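Local coordinates for argonaute (Methanocaldococcus jannaschii, PDB 5G5S), which cuts single-stranded DNA targets selected by short DNA guides and may defend the archaeon against invading genetic elements, at residues Leu570-Ile575 with Ile599-Lys604; Gly619-Phe624 with Pro635-Thr640; Met503-Gly508 with Gly519-Tyr524; Asn564-Phe569 with Asn593-Ser598. All coordinates share one frame; numbering follows the deposited sequence. Where two conformers were deposited one is given.

Contact 1 (Leu570-Ile575 with Ile599-Lys604)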
loop_
_atom_site.group_PDB
_atom_site.type_symbol
_atom_site.label_atom_id
_atom_site.label_comp_id
_atom_site.label_asym_id
_atom_site.label_seq_id
_atom_site.Cartn_x
_atom_site.Cartn_y
_atom_site.Cartn_z
ATOM N N LEU A 570 -3.495 11.043 6.299
ATOM C CA LEU A 570 -3.937 9.754 5.801
ATOM C C LEU A 570 -2.881 8.732 6.202
ATOM O O LEU A 570 -1.691 8.895 5.889
ATOM C CB LEU A 570 -4.041 9.837 4.270
ATOM C CG LEU A 570 -5.342 10.267 3.577
ATOM C CD1 LEU A 570 -6.154 11.267 4.352
ATOM C CD2 LEU A 570 -5.073 10.734 2.176
ATOM N N ARG A 571 -3.301 7.706 6.953
ATOM C CA ARG A 571 -2.388 6.646 7.368
ATOM C C ARG A 571 -3.033 5.261 7.355
ATOM O O ARG A 571 -4.249 5.139 7.479
ATOM C CB ARG A 571 -1.652 6.967 8.696
ATOM C CG ARG A 571 -2.532 7.392 9.871
ATOM C CD ARG A 571 -1.704 7.784 11.094
ATOM N NE ARG A 571 -1.380 6.631 11.940
ATOM C CZ ARG A 571 -0.577 6.665 13.002
ATOM N NH1 ARG A 571 0.012 7.797 13.366
ATOM N NH2 ARG A 571 -0.347 5.561 13.701
ATOM N N ASP A 572 -2.216 4.233 7.125
ATOM C CA ASP A 572 -2.612 2.829 7.168
ATOM C C ASP A 572 -2.159 2.404 8.540
ATOM O O ASP A 572 -1.096 1.788 8.679
ATOM C CB ASP A 572 -1.902 2.005 6.081
ATOM C CG ASP A 572 -2.603 0.710 5.716
ATOM O OD1 ASP A 572 -2.846 -0.115 6.629
ATOM O OD2 ASP A 572 -2.893 0.511 4.515
ATOM N N GLY A 573 -2.896 2.849 9.546
ATOM C CA GLY A 573 -2.584 2.584 10.939
ATOM C C GLY A 573 -3.466 3.338 11.908
ATOM O O GLY A 573 -4.100 4.334 11.543
ATOM N N PHE A 574 -3.509 2.863 13.153
ATOM C CA PHE A 574 -4.316 3.498 14.185
ATOM C C PHE A 574 -3.494 4.316 15.140
ATOM O O PHE A 574 -2.293 4.085 15.286
ATOM C CB PHE A 574 -5.227 2.492 14.900
ATOM C CG PHE A 574 -6.141 1.767 13.943
ATOM C CD1 PHE A 574 -7.221 2.418 13.357
ATOM C CD2 PHE A 574 -5.895 0.446 13.586
ATOM C CE1 PHE A 574 -8.051 1.753 12.446
ATOM C CE2 PHE A 574 -6.734 -0.220 12.688
ATOM C CZ PHE A 574 -7.802 0.439 12.119
ATOM N N ILE A 575 -4.131 5.327 15.736
ATOM C CA ILE A 575 -3.509 6.232 16.705
ATOM C C ILE A 575 -3.474 5.506 18.040
ATOM O O ILE A 575 -4.468 4.880 18.414
ATOM C CB ILE A 575 -4.312 7.580 16.737
ATOM C CG1 ILE A 575 -4.160 8.395 15.417
ATOM C CG2 ILE A 575 -4.066 8.444 17.974
ATOM C CD1 ILE A 575 -2.738 8.938 15.059
ATOM N N ILE A 599 -6.785 4.481 6.578
ATOM C CA ILE A 599 -7.088 3.915 5.267
ATOM C C ILE A 599 -6.394 2.571 5.213
ATOM O O ILE A 599 -5.171 2.509 5.239
ATOM C CB ILE A 599 -6.707 4.894 4.119
ATOM C CG1 ILE A 599 -7.623 6.151 4.177
ATOM C CG2 ILE A 599 -6.769 4.196 2.726
ATOM C CD1 ILE A 599 -7.170 7.292 3.406
ATOM N N ARG A 600 -7.183 1.493 5.235
ATOM C CA ARG A 600 -6.652 0.137 5.231
ATOM C C ARG A 600 -6.971 -0.631 3.947
ATOM O O ARG A 600 -8.124 -0.986 3.677
ATOM C CB ARG A 600 -7.053 -0.616 6.507
ATOM C CG ARG A 600 -6.507 0.067 7.764
ATOM C CD ARG A 600 -6.705 -0.752 9.010
ATOM N NE ARG A 600 -5.642 -1.737 9.221
ATOM C CZ ARG A 600 -4.519 -1.501 9.893
ATOM N NH1 ARG A 600 -4.285 -0.302 10.410
ATOM N NH2 ARG A 600 -3.616 -2.459 10.042
ATOM N N LYS A 601 -5.923 -0.851 3.139
ATOM C CA LYS A 601 -5.987 -1.589 1.876
ATOM C C LYS A 601 -6.166 -3.094 2.156
ATOM O O LYS A 601 -6.797 -3.800 1.382
ATOM C CB LYS A 601 -4.730 -1.303 0.999
ATOM C CG LYS A 601 -3.389 -1.632 1.673
ATOM C CD LYS A 601 -2.193 -1.222 0.817
ATOM C CE LYS A 601 -0.943 -1.004 1.648
ATOM N NZ LYS A 601 -1.001 0.260 2.438
ATOM N N ASN A 602 -5.635 -3.560 3.288
ATOM C CA ASN A 602 -5.701 -4.948 3.722
ATOM C C ASN A 602 -6.757 -5.010 4.791
ATOM O O ASN A 602 -6.586 -4.431 5.854
ATOM C CB ASN A 602 -4.320 -5.424 4.247
ATOM C CG ASN A 602 -3.188 -5.268 3.246
ATOM O OD1 ASN A 602 -3.296 -5.643 2.067
ATOM N ND2 ASN A 602 -2.069 -4.711 3.699
ATOM N N ASN A 603 -7.900 -5.616 4.456
ATOM C CA ASN A 603 -9.060 -5.746 5.324
ATOM C C ASN A 603 -9.865 -6.995 4.947
ATOM O O ASN A 603 -9.554 -7.660 3.966
ATOM C CB ASN A 603 -9.899 -4.448 5.315
ATOM C CG ASN A 603 -10.560 -4.147 3.989
ATOM O OD1 ASN A 603 -11.682 -4.569 3.734
ATOM N ND2 ASN A 603 -9.878 -3.417 3.118
ATOM N N LYS A 604 -10.844 -7.341 5.765
ATOM C CA LYS A 604 -11.680 -8.534 5.648
ATOM C C LYS A 604 -12.959 -8.374 4.813
ATOM O O LYS A 604 -13.605 -9.385 4.524
ATOM C CB LYS A 604 -12.008 -9.069 7.056
ATOM C CG LYS A 604 -10.752 -9.337 7.885
ATOM C CD LYS A 604 -11.128 -9.900 9.226
ATOM C CE LYS A 604 -9.950 -10.441 10.012
ATOM N NZ LYS A 604 -9.129 -9.354 10.588
#
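The F574 ring overlaps the end of R600 obliquely, the side chains crossing at about a right angle while ring and guanidinium planes are only 10° apart, with F574 CE2 3.3 Å from R600 NH1 and F574 CZ against the methylene R600 CD. D572 OD1 stands 3.9 Å above the plane of the R600 guanidinium, over its centre; no N-H points at it, so any attraction is probably electrostatic only. G573 CA lies near the guanidinium edge. The other carboxylate oxygen, D572 OD2, makes a 2.8 Å salt bridge to K601 NZ, which comes from above the carboxylate plane. K601 follows the strand end directly, and a lysine is long enough to reach the carboxylate, its last torsion (chi4 -74°) turning NZ toward it. Both segments leave the ends of parallel strands in a beta-alpha-beta unit of the RNase H-like PIWI fold, where D572 is, by similarity, a catalytic, manganese-binding aspartate. The one backbone hydrogen bond between the segments is I599 N to R571 O at 2.8 Å. One residue earlier, L570 CG is pressed by I599 CD1 (3.5 Å), two branched aliphatic chains suited to a buried, apolar position.

Contact 2 (Gly619-Phe624 with Pro635-Thr640)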
loop_
_atom_site.group_PDB
_atom_site.type_symbol
_atom_site.label_atom_id
_atom_site.label_comp_id
_atom_site.label_asym_id
_atom_site.label_seq_id
_atom_site.Cartn_x
_atom_site.Cartn_y
_atom_site.Cartn_z
ATOM N N GLY A 619 -21.306 -0.323 10.158
ATOM C CA GLY A 619 -21.011 -0.198 11.585
ATOM C C GLY A 619 -19.829 0.704 11.878
ATOM O O GLY A 619 -18.838 0.267 12.481
ATOM N N ASN A 620 -19.909 1.957 11.403
ATOM C CA ASN A 620 -18.839 2.972 11.514
ATOM C C ASN A 620 -17.649 2.838 10.541
ATOM O O ASN A 620 -16.825 3.743 10.489
ATOM C CB ASN A 620 -18.404 3.246 12.970
ATOM C CG ASN A 620 -19.556 3.584 13.891
ATOM O OD1 ASN A 620 -19.725 2.974 14.955
ATOM N ND2 ASN A 620 -20.403 4.534 13.488
ATOM N N ASP A 621 -17.558 1.744 9.759
ATOM C CA ASP A 621 -16.461 1.597 8.783
ATOM C C ASP A 621 -16.917 1.993 7.395
ATOM O O ASP A 621 -17.980 1.577 6.955
ATOM C CB ASP A 621 -15.921 0.155 8.712
ATOM C CG ASP A 621 -15.246 -0.399 9.950
ATOM O OD1 ASP A 621 -14.689 0.405 10.739
ATOM O OD2 ASP A 621 -15.215 -1.640 10.097
ATOM N N GLY A 622 -16.088 2.759 6.706
ATOM C CA GLY A 622 -16.319 3.145 5.329
ATOM C C GLY A 622 -15.842 2.023 4.434
ATOM O O GLY A 622 -14.748 1.491 4.634
ATOM N N ILE A 623 -16.696 1.589 3.509
ATOM C CA ILE A 623 -16.379 0.542 2.539
ATOM C C ILE A 623 -16.277 1.269 1.194
ATOM O O ILE A 623 -17.278 1.712 0.632
ATOM C CB ILE A 623 -17.372 -0.654 2.549
ATOM C CG1 ILE A 623 -17.512 -1.265 3.966
ATOM C CG2 ILE A 623 -16.952 -1.719 1.516
ATOM C CD1 ILE A 623 -18.669 -2.298 4.076
ATOM N N PHE A 624 -15.036 1.409 0.729
ATOM C CA PHE A 624 -14.594 2.172 -0.428
ATOM C C PHE A 624 -14.182 1.249 -1.594
ATOM O O PHE A 624 -13.260 0.447 -1.450
ATOM C CB PHE A 624 -13.430 3.056 0.083
ATOM C CG PHE A 624 -12.886 4.164 -0.782
ATOM C CD1 PHE A 624 -13.574 5.364 -0.916
ATOM C CD2 PHE A 624 -11.633 4.049 -1.380
ATOM C CE1 PHE A 624 -13.054 6.400 -1.699
ATOM C CE2 PHE A 624 -11.115 5.086 -2.156
ATOM C CZ PHE A 624 -11.835 6.246 -2.326
ATOM N N PRO A 635 -12.255 -4.247 -1.587
ATOM C CA PRO A 635 -12.547 -2.886 -1.111
ATOM C C PRO A 635 -11.483 -2.359 -0.133
ATOM O O PRO A 635 -10.667 -3.120 0.404
ATOM C CB PRO A 635 -13.926 -3.024 -0.456
ATOM C CG PRO A 635 -14.004 -4.431 -0.049
ATOM C CD PRO A 635 -13.195 -5.234 -1.018
ATOM N N VAL A 636 -11.494 -1.039 0.064
ATOM C CA VAL A 636 -10.620 -0.316 0.980
ATOM C C VAL A 636 -11.477 0.039 2.196
ATOM O O VAL A 636 -12.605 0.514 2.037
ATOM C CB VAL A 636 -10.016 0.958 0.313
ATOM C CG1 VAL A 636 -9.115 1.712 1.281
ATOM C CG2 VAL A 636 -9.260 0.616 -0.973
ATOM N N LYS A 637 -10.952 -0.205 3.404
ATOM C CA LYS A 637 -11.653 0.138 4.638
ATOM C C LYS A 637 -11.203 1.512 5.147
ATOM O O LYS A 637 -10.005 1.786 5.221
ATOM C CB LYS A 637 -11.433 -0.928 5.712
ATOM C CG LYS A 637 -12.314 -0.740 6.945
ATOM C CD LYS A 637 -12.067 -1.802 8.013
ATOM C CE LYS A 637 -10.770 -1.619 8.761
ATOM N NZ LYS A 637 -10.652 -2.601 9.868
ATOM N N LEU A 638 -12.184 2.369 5.478
ATOM C CA LEU A 638 -11.986 3.705 6.051
ATOM C C LEU A 638 -12.455 3.635 7.502
ATOM O O LEU A 638 -13.521 3.099 7.776
ATOM C CB LEU A 638 -12.739 4.790 5.267
ATOM C CG LEU A 638 -12.608 4.735 3.744
ATOM C CD1 LEU A 638 -13.483 5.776 3.094
ATOM C CD2 LEU A 638 -11.151 4.890 3.285
ATOM N N SER A 639 -11.617 4.078 8.439
ATOM C CA SER A 639 -11.929 3.946 9.855
ATOM C C SER A 639 -11.386 5.113 10.656
ATOM O O SER A 639 -10.402 5.743 10.258
ATOM C CB SER A 639 -11.310 2.648 10.376
ATOM O OG SER A 639 -11.596 2.419 11.742
ATOM N N THR A 640 -11.982 5.321 11.843
ATOM C CA THR A 640 -11.601 6.276 12.889
ATOM C C THR A 640 -11.115 7.635 12.405
ATOM O O THR A 640 -9.935 7.962 12.476
ATOM C CB THR A 640 -10.800 5.607 14.041
ATOM O OG1 THR A 640 -10.026 6.568 14.771
ATOM C CG2 THR A 640 -9.913 4.508 13.582
#
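G622 and L638 face each other as a hydrogen-bonded pair in an antiparallel beta hairpin of the PIWI domain, L638 N giving its hydrogen to G622 O at 2.8 Å and G622 N returning one to L638 O. Two residues on, F624 and V636 repeat the exchange, and V636 N to F624 O is nearly straight (177°). Glycine suits position 622 because G622 CA and L638 CA come within 4.4 Å and a side-chain carbon there would run into L638 CB. The L638 side chain leans toward F624, CD1 to CD1 4.0 Å. F624 holds CG anti to its backbone N (chi1 -169°), and its ring runs alongside V636, with V636 CB at the ring edge near CD2. Around this apolar face, helix 656-666 brings L662 against F624 and L638, while F309 meets the F624 ring. The opposite face carries I623, whose CG2 lies 3.8 Å from P635 CB; P635, with no N-H to give, stands just before the first paired residue, V636. There the aliphatic part of K637 crosses D621 obliquely. Y605 OH fixes the aspartate through a hydrogen bond to D621 OD2, the same oxygen that touches K637 CD at 3.8 Å.

Contact 3 (Met503-Gly508 with Gly519-Tyr524)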
loop_
_atom_site.group_PDB
_atom_site.type_symbol
_atom_site.label_atom_id
_atom_site.label_comp_id
_atom_site.label_asym_id
_atom_site.label_seq_id
_atom_site.Cartn_x
_atom_site.Cartn_y
_atom_site.Cartn_z
ATOM N N MET A 503 -1.987 15.075 3.782
ATOM C CA MET A 503 -0.697 14.446 3.952
ATOM C C MET A 503 -0.810 12.932 4.093
ATOM O O MET A 503 -1.463 12.434 5.002
ATOM C CB MET A 503 0.048 15.092 5.133
ATOM C CG MET A 503 0.460 16.532 4.892
ATOM S SD MET A 503 1.402 17.183 6.290
ATOM C CE MET A 503 1.750 18.852 5.744
ATOM N N GLY A 504 -0.203 12.231 3.148
ATOM C CA GLY A 504 -0.136 10.782 3.126
ATOM C C GLY A 504 1.065 10.356 3.931
ATOM O O GLY A 504 2.164 10.857 3.716
ATOM N N LEU A 505 0.858 9.474 4.888
ATOM C CA LEU A 505 1.932 9.069 5.769
ATOM C C LEU A 505 2.079 7.573 5.818
ATOM O O LEU A 505 1.091 6.861 5.893
ATOM C CB LEU A 505 1.668 9.668 7.187
ATOM C CG LEU A 505 2.634 9.324 8.328
ATOM C CD1 LEU A 505 4.042 9.821 8.047
ATOM C CD2 LEU A 505 2.142 9.895 9.628
ATOM N N ASP A 506 3.328 7.106 5.747
ATOM C CA ASP A 506 3.741 5.715 5.874
ATOM C C ASP A 506 4.981 5.713 6.779
ATOM O O ASP A 506 5.884 6.526 6.589
ATOM C CB ASP A 506 4.040 5.077 4.514
ATOM C CG ASP A 506 4.242 3.565 4.589
ATOM O OD1 ASP A 506 5.309 3.125 5.093
ATOM O OD2 ASP A 506 3.342 2.823 4.141
ATOM N N THR A 507 4.995 4.828 7.784
ATOM C CA THR A 507 6.075 4.725 8.768
ATOM C C THR A 507 6.691 3.313 8.846
ATOM O O THR A 507 6.409 2.550 9.775
ATOM C CB THR A 507 5.652 5.364 10.105
ATOM O OG1 THR A 507 4.366 4.868 10.477
ATOM C CG2 THR A 507 5.595 6.891 10.036
ATOM N N GLY A 508 7.528 2.999 7.849
ATOM C CA GLY A 508 8.232 1.725 7.712
ATOM C C GLY A 508 9.081 1.342 8.911
ATOM O O GLY A 508 8.939 0.230 9.429
ATOM N N GLY A 519 10.212 6.931 7.762
ATOM C CA GLY A 519 8.994 7.174 7.017
ATOM C C GLY A 519 9.046 8.257 5.970
ATOM O O GLY A 519 10.114 8.752 5.598
ATOM N N CYS A 520 7.859 8.609 5.484
ATOM C CA CYS A 520 7.674 9.597 4.438
ATOM C C CYS A 520 6.314 10.200 4.563
ATOM O O CYS A 520 5.359 9.505 4.892
ATOM C CB CYS A 520 7.864 8.954 3.061
ATOM S SG CYS A 520 7.615 10.080 1.660
ATOM N N THR A 521 6.226 11.493 4.262
ATOM C CA THR A 521 4.986 12.248 4.169
ATOM C C THR A 521 4.940 12.801 2.740
ATOM O O THR A 521 5.911 13.409 2.271
ATOM C CB THR A 521 4.899 13.360 5.241
ATOM O OG1 THR A 521 4.919 12.756 6.533
ATOM C CG2 THR A 521 3.618 14.179 5.131
ATOM N N VAL A 522 3.839 12.545 2.038
ATOM C CA VAL A 522 3.622 13.120 0.717
ATOM C C VAL A 522 2.579 14.215 0.925
ATOM O O VAL A 522 1.465 13.940 1.354
ATOM C CB VAL A 522 3.334 12.108 -0.426
ATOM C CG1 VAL A 522 3.084 12.826 -1.746
ATOM C CG2 VAL A 522 4.514 11.162 -0.592
ATOM N N VAL A 523 3.011 15.470 0.767
ATOM C CA VAL A 523 2.194 16.653 0.999
ATOM C C VAL A 523 1.482 17.118 -0.269
ATOM O O VAL A 523 2.121 17.455 -1.260
ATOM C CB VAL A 523 3.032 17.787 1.657
ATOM C CG1 VAL A 523 2.159 18.992 2.008
ATOM C CG2 VAL A 523 3.794 17.286 2.889
ATOM N N TYR A 524 0.150 17.161 -0.210
ATOM C CA TYR A 524 -0.716 17.641 -1.275
ATOM C C TYR A 524 -1.361 18.939 -0.841
ATOM O O TYR A 524 -1.720 19.075 0.321
ATOM C CB TYR A 524 -1.803 16.603 -1.606
ATOM C CG TYR A 524 -1.348 15.541 -2.579
ATOM C CD1 TYR A 524 -0.294 14.682 -2.264
ATOM C CD2 TYR A 524 -1.981 15.374 -3.801
ATOM C CE1 TYR A 524 0.132 13.705 -3.160
ATOM C CE2 TYR A 524 -1.567 14.393 -4.702
ATOM C CZ TYR A 524 -0.513 13.559 -4.372
ATOM O OH TYR A 524 -0.095 12.596 -5.248
#
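M503 lies alongside V523, both pointing the same way; extended beyond CG, the methionine chain brings its CE methyl against both branches of V523, 3.8 Å from V523 CG1 and equally near CG2. M503 CB and SD also brush T521 CG2, CB approaching to 3.7 Å. L505 crosses T521 obliquely as well, L505 CD1 meeting T521 OG1 at 3.4 Å; the T521 torsion (chi1 -62°) sets OG1 toward L505 and CG2 toward M503. A slim methionine chain suits a place beside the beta-branched V523 and T521 on this face, which helix 547-556 covers through V550 and L554. The segments form the antiparallel hairpin that opens the RNase H-like sheet of the PIWI domain. G504 N and O pair with V522 O and N, and D506 likewise with C520, D506 N to C520 O being longer at 3.3 Å. Glycine suits position 519 because a side-chain carbon there would point at the partner strand and run into D506 O and T507 CG2; G519 CA is already 3.2 Å from D506 O. On the face of C520 and V522, D506 OD2 is near D690 OD1; by similarity both aspartates bind manganese at the active site.

Contact 4 (Asn564-Phe569 with Asn593-Ser598)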
loop_
_atom_site.group_PDB
_atom_site.type_symbol
_atom_site.label_atom_id
_atom_site.label_comp_id
_atom_site.label_asym_id
_atom_site.label_seq_id
_atom_site.Cartn_x
_atom_site.Cartn_y
_atom_site.Cartn_z
ATOM N N ASN A 564 -2.052 27.709 11.924
ATOM C CA ASN A 564 -3.264 28.351 11.375
ATOM C C ASN A 564 -3.736 27.663 10.076
ATOM O O ASN A 564 -4.252 28.303 9.150
ATOM C CB ASN A 564 -3.021 29.846 11.199
ATOM C CG ASN A 564 -2.233 30.454 12.342
ATOM O OD1 ASN A 564 -2.581 30.311 13.520
ATOM N ND2 ASN A 564 -1.139 31.125 12.022
ATOM N N LYS A 565 -3.548 26.336 10.043
ATOM C CA LYS A 565 -3.842 25.481 8.914
ATOM C C LYS A 565 -4.905 24.450 9.243
ATOM O O LYS A 565 -5.169 24.165 10.409
ATOM C CB LYS A 565 -2.552 24.748 8.475
ATOM C CG LYS A 565 -1.400 25.639 7.978
ATOM C CD LYS A 565 -1.673 26.331 6.636
ATOM C CE LYS A 565 -0.597 27.318 6.255
ATOM N NZ LYS A 565 0.646 26.637 5.807
ATOM N N ASN A 566 -5.516 23.890 8.187
ATOM C CA ASN A 566 -6.468 22.790 8.241
ATOM C C ASN A 566 -5.774 21.678 7.478
ATOM O O ASN A 566 -5.576 21.795 6.273
ATOM C CB ASN A 566 -7.829 23.158 7.624
ATOM C CG ASN A 566 -8.889 22.138 7.959
ATOM O OD1 ASN A 566 -8.608 21.051 8.479
ATOM N ND2 ASN A 566 -10.131 22.466 7.705
ATOM N N ILE A 567 -5.291 20.660 8.214
ATOM C CA ILE A 567 -4.485 19.547 7.698
ATOM C C ILE A 567 -5.165 18.227 7.952
ATOM O O ILE A 567 -5.592 17.952 9.073
ATOM C CB ILE A 567 -3.036 19.565 8.307
ATOM C CG1 ILE A 567 -2.322 20.913 8.041
ATOM C CG2 ILE A 567 -2.176 18.407 7.797
ATOM C CD1 ILE A 567 -1.308 21.266 9.078
ATOM N N LEU A 568 -5.227 17.391 6.907
ATOM C CA LEU A 568 -5.794 16.054 6.975
ATOM C C LEU A 568 -4.667 15.047 6.750
ATOM O O LEU A 568 -3.988 15.126 5.731
ATOM C CB LEU A 568 -6.927 15.879 5.928
ATOM C CG LEU A 568 -7.492 14.450 5.731
ATOM C CD1 LEU A 568 -8.245 13.969 6.956
ATOM C CD2 LEU A 568 -8.353 14.342 4.481
ATOM N N PHE A 569 -4.452 14.128 7.716
ATOM C CA PHE A 569 -3.454 13.056 7.610
ATOM C C PHE A 569 -4.113 11.736 7.241
ATOM O O PHE A 569 -5.144 11.355 7.799
ATOM C CB PHE A 569 -2.630 12.867 8.887
ATOM C CG PHE A 569 -1.600 13.941 9.130
ATOM C CD1 PHE A 569 -1.914 15.072 9.880
ATOM C CD2 PHE A 569 -0.297 13.795 8.664
ATOM C CE1 PHE A 569 -0.951 16.047 10.129
ATOM C CE2 PHE A 569 0.662 14.777 8.908
ATOM C CZ PHE A 569 0.325 15.906 9.618
ATOM N N ASN A 593 -6.309 22.898 12.767
ATOM C CA ASN A 593 -7.249 21.788 12.791
ATOM C C ASN A 593 -6.473 20.596 12.204
ATOM O O ASN A 593 -6.038 20.639 11.048
ATOM C CB ASN A 593 -8.481 22.115 11.969
ATOM C CG ASN A 593 -9.538 21.041 12.004
ATOM O OD1 ASN A 593 -10.333 20.952 12.940
ATOM N ND2 ASN A 593 -9.621 20.249 10.941
ATOM N N ILE A 594 -6.218 19.580 13.037
ATOM C CA ILE A 594 -5.490 18.381 12.632
ATOM C C ILE A 594 -6.454 17.223 12.581
ATOM O O ILE A 594 -7.069 16.859 13.589
ATOM C CB ILE A 594 -4.248 18.079 13.522
ATOM C CG1 ILE A 594 -3.302 19.305 13.700
ATOM C CG2 ILE A 594 -3.505 16.823 13.042
ATOM C CD1 ILE A 594 -2.581 19.880 12.402
ATOM N N GLU A 595 -6.607 16.656 11.390
ATOM C CA GLU A 595 -7.476 15.505 11.209
ATOM C C GLU A 595 -6.686 14.291 10.776
ATOM O O GLU A 595 -5.616 14.422 10.175
ATOM C CB GLU A 595 -8.622 15.810 10.251
ATOM C CG GLU A 595 -9.661 16.735 10.862
ATOM C CD GLU A 595 -10.779 17.135 9.921
ATOM O OE1 GLU A 595 -10.965 16.445 8.896
ATOM O OE2 GLU A 595 -11.460 18.147 10.201
ATOM N N VAL A 596 -7.187 13.115 11.154
ATOM C CA VAL A 596 -6.603 11.826 10.832
ATOM C C VAL A 596 -7.694 10.802 10.534
ATOM O O VAL A 596 -8.706 10.724 11.231
ATOM C CB VAL A 596 -5.501 11.340 11.839
ATOM C CG1 VAL A 596 -6.070 11.036 13.223
ATOM C CG2 VAL A 596 -4.725 10.144 11.292
ATOM N N ILE A 597 -7.509 10.075 9.443
ATOM C CA ILE A 597 -8.388 9.001 9.032
ATOM C C ILE A 597 -7.494 7.798 8.706
ATOM O O ILE A 597 -6.391 7.965 8.181
ATOM C CB ILE A 597 -9.364 9.426 7.897
ATOM C CG1 ILE A 597 -10.597 8.460 7.828
ATOM C CG2 ILE A 597 -8.633 9.597 6.545
ATOM C CD1 ILE A 597 -11.835 8.894 6.981
ATOM N N SER A 598 -7.953 6.602 9.064
ATOM C CA SER A 598 -7.235 5.362 8.806
ATOM C C SER A 598 -7.723 4.774 7.481
ATOM O O SER A 598 -8.928 4.656 7.258
ATOM C CB SER A 598 -7.422 4.382 9.962
ATOM O OG SER A 598 -6.938 3.088 9.647
#
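N566 and N593 stand side by side with their amide planes 84° apart, and N593 ND2 donates to N566 OD1 at 2.8 Å from above the plane of that carbonyl (46° out of it). The same nitrogen gives a second hydrogen bond to E595 OE2, 2.9 Å away, with the carboxylate oxygen lying in the plane of the N593 amide; two bonds thus fix the rotation of this amide, and N645 takes part at N593 OD1. On the other side of the sheet the F569 ring has the carbonyl oxygen of E595 in its plane at the edge, F569 CD1 to E595 O 3.8 Å, while I594 CG2 approaches the ring obliquely. These pairs join the two parallel strands of a right-handed beta-alpha-beta crossover in the RNase H-like fold, helix 577-590 making the connection. Backbone bonds pass back and forth from N593 N to K565 O through to I597 N to F569 O, the last longer at 3.2 Å. Apolar residues suit the face that helix 547-556 covers: I567 CD1 meets I594 CD1 at 3.8 Å, and I551 lies against I594 and F569. On the opposite face L568 CD1 rests on E595 CB (3.8 Å). The buried glutamate's carboxylate is satisfied by Y499 and W641 at OE1 and by a salt bridge from R643 to OE2.

Overall arrangement
All four contacts belong to one mixed sheet of the PIWI domain. Contacts 1 and 4 use the same strand pair, about 16 Å apart between centres, contact 4 where the two strands begin and contact 1 where they end, beside the active site. Contact 3 joins from strand 501-506 through M503 O to L570 N (2.8 Å), and contact 2 joins from strand 636-645 through K637 O to R600 N (2.8 Å). Contacts 2 and 3 do not touch, their nearest atoms being about 12 Å apart. Contacts 1 and 3 bring D572 and D506 together, side chains about 6 Å apart, consistent with a shared manganese site; V636 of contact 2 is about 7 Å from D572, side chain to side chain.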